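Local atomic coordinates of penicillin-binding protein 2B (Streptococcus pneumoniae, PDB entry 2WAD), a protein that forms peptide cross-links between neighbouring glycan strands of peripheral cell-wall peptidoglycan and binds penicillin. Residues Val388-Asn399 and Lys477-Leu487. Numbering follows the deposited sequence.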
loop_
_atom_site.group_PDB
_atom_site.type_symbol
_atom_site.label_atom_id
_atom_site.label_comp_id
_atom_site.label_asym_id
_atom_site.label_seq_id
_atom_site.Cartn_x
_atom_site.Cartn_y
_atom_site.Cartn_z
ATOM N N VAL A 388 -19.703 -9.825 -10.659
ATOM C CA VAL A 388 -19.180 -11.072 -10.136
ATOM C C VAL A 388 -19.858 -12.323 -10.682
ATOM O O VAL A 388 -19.488 -13.418 -10.283
ATOM C CB VAL A 388 -19.273 -11.160 -8.589
ATOM C CG1 VAL A 388 -18.574 -9.967 -7.897
ATOM C CG2 VAL A 388 -20.710 -11.365 -8.149
ATOM N N LYS A 389 -20.814 -12.188 -11.601
ATOM C CA LYS A 389 -21.611 -13.329 -12.003
ATOM C C LYS A 389 -20.834 -14.473 -12.659
ATOM O O LYS A 389 -21.213 -15.643 -12.557
ATOM C CB LYS A 389 -22.827 -12.869 -12.812
ATOM C CG LYS A 389 -23.859 -12.202 -11.924
ATOM C CD LYS A 389 -25.038 -11.626 -12.705
ATOM C CE LYS A 389 -26.033 -11.022 -11.721
ATOM N NZ LYS A 389 -27.227 -10.333 -12.302
ATOM N N ALA A 390 -19.726 -14.144 -13.309
ATOM C CA ALA A 390 -18.844 -15.151 -13.897
ATOM C C ALA A 390 -18.161 -16.045 -12.858
ATOM O O ALA A 390 -17.844 -17.215 -13.146
ATOM C CB ALA A 390 -17.796 -14.488 -14.737
ATOM N N ALA A 391 -17.923 -15.517 -11.657
ATOM C CA ALA A 391 -17.310 -16.340 -10.618
ATOM C C ALA A 391 -18.340 -17.325 -10.060
ATOM O O ALA A 391 -18.002 -18.467 -9.737
ATOM C CB ALA A 391 -16.658 -15.487 -9.505
ATOM N N THR A 392 -19.598 -16.908 -9.960
ATOM C CA THR A 392 -20.656 -17.809 -9.479
ATOM C C THR A 392 -20.931 -18.976 -10.408
ATOM O O THR A 392 -21.136 -20.097 -9.942
ATOM C CB THR A 392 -21.988 -17.077 -9.291
ATOM O OG1 THR A 392 -21.759 -15.910 -8.489
ATOM C CG2 THR A 392 -22.976 -17.987 -8.599
ATOM N N ILE A 393 -20.982 -18.700 -11.711
ATOM C CA ILE A 393 -21.039 -19.756 -12.703
ATOM C C ILE A 393 -19.833 -20.686 -12.573
ATOM O O ILE A 393 -19.963 -21.905 -12.690
ATOM C CB ILE A 393 -21.177 -19.190 -14.139
ATOM C CG1 ILE A 393 -22.451 -18.346 -14.252
ATOM C CG2 ILE A 393 -21.346 -20.302 -15.167
ATOM C CD1 ILE A 393 -22.580 -17.554 -15.570
ATOM N N SER A 394 -18.642 -20.134 -12.378
ATOM C CA SER A 394 -17.472 -20.994 -12.221
ATOM C C SER A 394 -17.701 -21.989 -11.062
ATOM O O SER A 394 -17.401 -23.175 -11.163
ATOM C CB SER A 394 -16.222 -20.163 -11.944
ATOM O OG SER A 394 -15.913 -19.289 -13.016
ATOM N N SER A 395 -18.227 -21.492 -9.955
ATOM C CA SER A 395 -18.505 -22.324 -8.799
ATOM C C SER A 395 -19.507 -23.426 -9.138
ATOM O O SER A 395 -19.411 -24.520 -8.595
ATOM C CB SER A 395 -18.994 -21.465 -7.637
ATOM O OG SER A 395 -18.806 -22.134 -6.402
ATOM N N GLY A 396 -20.457 -23.124 -10.025
ATOM C CA GLY A 396 -21.390 -24.097 -10.567
ATOM C C GLY A 396 -20.707 -25.229 -11.324
ATOM O O GLY A 396 -21.068 -26.388 -11.159
ATOM N N TRP A 397 -19.736 -24.908 -12.173
ATOM C CA TRP A 397 -18.956 -25.933 -12.852
ATOM C C TRP A 397 -18.118 -26.769 -11.868
ATOM O O TRP A 397 -18.117 -27.989 -11.983
ATOM C CB TRP A 397 -18.046 -25.314 -13.922
ATOM C CG TRP A 397 -18.789 -24.822 -15.134
ATOM C CD1 TRP A 397 -19.819 -25.456 -15.770
ATOM C CD2 TRP A 397 -18.559 -23.612 -15.856
ATOM N NE1 TRP A 397 -20.241 -24.725 -16.839
ATOM C CE2 TRP A 397 -19.493 -23.580 -16.912
ATOM C CE3 TRP A 397 -17.655 -22.548 -15.717
ATOM C CZ2 TRP A 397 -19.563 -22.519 -17.818
ATOM C CZ3 TRP A 397 -17.726 -21.489 -16.611
ATOM C CH2 TRP A 397 -18.677 -21.484 -17.651
ATOM N N GLU A 398 -17.431 -26.124 -10.916
ATOM C CA GLU A 398 -16.559 -26.817 -9.961
ATOM C C GLU A 398 -17.273 -27.835 -9.088
ATOM O O GLU A 398 -16.731 -28.907 -8.814
ATOM C CB GLU A 398 -15.748 -25.871 -9.065
ATOM C CG GLU A 398 -14.886 -24.915 -9.842
ATOM C CD GLU A 398 -14.213 -23.898 -8.957
ATOM O OE1 GLU A 398 -13.152 -23.380 -9.365
ATOM O OE2 GLU A 398 -14.747 -23.597 -7.869
ATOM N N ASN A 399 -18.491 -27.492 -8.685
ATOM C CA ASN A 399 -19.256 -28.304 -7.760
ATOM C C ASN A 399 -20.292 -29.222 -8.425
ATOM O O ASN A 399 -21.211 -29.696 -7.781
ATOM C CB ASN A 399 -19.860 -27.390 -6.685
ATOM C CG ASN A 399 -18.791 -26.775 -5.825
ATOM O OD1 ASN A 399 -18.301 -27.415 -4.901
ATOM N ND2 ASN A 399 -18.388 -25.536 -6.135
ATOM N N LYS A 477 -18.171 -23.065 -0.288
ATOM C CA LYS A 477 -17.771 -23.426 -1.643
ATOM C C LYS A 477 -17.842 -22.238 -2.604
ATOM O O LYS A 477 -16.986 -22.102 -3.481
ATOM C CB LYS A 477 -18.638 -24.559 -2.174
ATOM C CG LYS A 477 -18.335 -25.930 -1.595
ATOM C CD LYS A 477 -19.384 -26.939 -2.060
ATOM C CE LYS A 477 -19.188 -28.292 -1.370
ATOM N NZ LYS A 477 -19.891 -29.401 -2.084
ATOM N N LEU A 478 -18.887 -21.420 -2.450
ATOM C CA LEU A 478 -19.048 -20.193 -3.220
ATOM C C LEU A 478 -17.887 -19.247 -2.943
ATOM O O LEU A 478 -17.233 -18.795 -3.890
ATOM C CB LEU A 478 -20.398 -19.509 -2.894
ATOM C CG LEU A 478 -20.751 -18.248 -3.707
ATOM C CD1 LEU A 478 -21.079 -18.586 -5.190
ATOM C CD2 LEU A 478 -21.910 -17.463 -3.086
ATOM N N ARG A 479 -17.636 -18.955 -1.660
ATOM C CA ARG A 479 -16.584 -18.022 -1.266
ATOM C C ARG A 479 -15.187 -18.529 -1.624
ATOM O O ARG A 479 -14.236 -17.754 -1.855
ATOM C CB ARG A 479 -16.654 -17.673 0.223
ATOM C CG ARG A 479 -17.864 -16.850 0.679
ATOM C CD ARG A 479 -17.795 -16.561 2.183
ATOM N NE ARG A 479 -18.576 -15.380 2.557
ATOM C CZ ARG A 479 -19.091 -15.147 3.760
ATOM N NH1 ARG A 479 -18.907 -16.020 4.754
ATOM N NH2 ARG A 479 -19.779 -14.032 3.984
ATOM N N SER A 480 -15.067 -19.846 -1.710
ATOM C CA SER A 480 -13.798 -20.428 -2.140
ATOM C C SER A 480 -13.527 -20.168 -3.611
ATOM O O SER A 480 -12.416 -19.758 -3.993
ATOM C CB SER A 480 -13.710 -21.919 -1.760
ATOM O OG SER A 480 -12.760 -22.610 -2.553
ATOM N N THR A 481 -14.520 -20.420 -4.457
ATOM C CA THR A 481 -14.392 -19.967 -5.847
ATOM C C THR A 481 -14.125 -18.468 -5.976
ATOM O O THR A 481 -13.226 -18.063 -6.699
ATOM C CB THR A 481 -15.639 -20.303 -6.682
ATOM O OG1 THR A 481 -15.983 -21.677 -6.460
ATOM C CG2 THR A 481 -15.343 -20.065 -8.166
ATOM N N PHE A 482 -14.938 -17.628 -5.336
ATOM C CA PHE A 482 -14.668 -16.185 -5.302
ATOM C C PHE A 482 -13.202 -15.863 -4.950
ATOM O O PHE A 482 -12.543 -15.106 -5.672
ATOM C CB PHE A 482 -15.620 -15.506 -4.310
ATOM C CG PHE A 482 -17.063 -15.415 -4.787
ATOM C CD1 PHE A 482 -17.396 -15.580 -6.121
ATOM C CD2 PHE A 482 -18.085 -15.141 -3.897
ATOM C CE1 PHE A 482 -18.718 -15.493 -6.556
ATOM C CE2 PHE A 482 -19.408 -15.011 -4.331
ATOM C CZ PHE A 482 -19.738 -15.205 -5.666
ATOM N N GLY A 483 -12.686 -16.452 -3.869
ATOM C CA GLY A 483 -11.277 -16.340 -3.494
ATOM C C GLY A 483 -10.276 -16.751 -4.566
ATOM O O GLY A 483 -9.201 -16.151 -4.679
ATOM N N GLU A 484 -10.626 -17.732 -5.401
ATOM C CA GLU A 484 -9.770 -18.085 -6.542
ATOM C C GLU A 484 -9.541 -16.935 -7.527
ATOM O O GLU A 484 -8.596 -16.967 -8.324
ATOM C CB GLU A 484 -10.354 -19.263 -7.317
ATOM C CG GLU A 484 -10.290 -20.603 -6.585
ATOM C CD GLU A 484 -10.800 -21.714 -7.485
ATOM O OE1 GLU A 484 -12.021 -21.906 -7.570
ATOM O OE2 GLU A 484 -9.987 -22.387 -8.138
ATOM N N TYR A 485 -10.417 -15.932 -7.482
ATOM C CA TYR A 485 -10.347 -14.816 -8.415
ATOM C C TYR A 485 -9.897 -13.580 -7.681
ATOM O O TYR A 485 -9.784 -12.477 -8.267
ATOM C CB TYR A 485 -11.693 -14.552 -9.057
ATOM C CG TYR A 485 -12.085 -15.488 -10.176
ATOM C CD1 TYR A 485 -11.668 -15.267 -11.477
ATOM C CD2 TYR A 485 -12.992 -16.523 -9.948
ATOM C CE1 TYR A 485 -12.075 -16.132 -12.521
ATOM C CE2 TYR A 485 -13.420 -17.354 -10.970
ATOM C CZ TYR A 485 -12.967 -17.159 -12.260
ATOM O OH TYR A 485 -13.388 -18.016 -13.276
ATOM N N GLY A 486 -9.625 -13.774 -6.392
ATOM C CA GLY A 486 -9.178 -12.683 -5.530
ATOM C C GLY A 486 -10.316 -11.910 -4.898
ATOM O O GLY A 486 -10.129 -10.859 -4.274
ATOM N N LEU A 487 -11.529 -12.405 -5.067
ATOM C CA LEU A 487 -12.686 -11.749 -4.457
ATOM C C LEU A 487 -12.861 -12.277 -3.018
ATOM O O LEU A 487 -13.390 -13.365 -2.817
ATOM C CB LEU A 487 -13.935 -12.049 -5.301
ATOM C CG LEU A 487 -13.858 -11.625 -6.784
ATOM C CD1 LEU A 487 -15.040 -12.095 -7.590
ATOM C CD2 LEU A 487 -13.733 -10.098 -6.875
HETATM O O HOH W 1 -16.173 -24.181 -4.385
#
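Helix 389-398 and helix 477-484 pack with axes 8.8 Å apart and N-to-C directions at 120°, meeting most closely where Ser-395 faces Thr-481 and Ala-391 faces Phe-482. The second helix closes in a Schellman motif at Gly-486, and the residues before and after this glycine, Tyr-485 and Leu-487, both point to the first helix. Thr-481 is the central knob, set in a hole formed by Ala-391, Ser-394, Ser-395 and Glu-398. Its CG2, anti to the backbone N, lies 3.5 Å from Ala-391 O, while OG1, beside that N, turns to Ser-395 and Glu-398. There OG1 accepts a hydrogen bond from Ser-395 OG (2.9 Å). It donates one to the syn side of Glu-398 OE2 (2.7 Å), 31° out of the carboxylate plane. Glu-398 OE1 also lies 2.6 Å from Glu-484 OE1, the carboxylate planes 33° apart; Glu-484 OE2 is bound by the backbone N of Asn-575. Tyr-485 OH donates to Ser-394 OG (2.8 Å), which in turn donates to Ala-390 O. The methyl of Ala-391 meets the edge of the Phe-482 ring (CB to CD1 3.5 Å), and Thr-392 OG1, bonded to Ala-516 O, lies in that ring's plane. Asn-399 ND2 is held by Ser-395 O of its own helix (2.9 Å). Helix 389-398 carries Lys-389, whose NZ is hydrogen-bonded to the probable acylation residue Ser-386, in the SxxK pattern of penicillin-binding transpeptidases; Lys-389 points away from helix 477-484, so the contact packs a different side of its helix. One of the two close acids probably holds a proton, which would turn a repulsive pair into a bond between the helices.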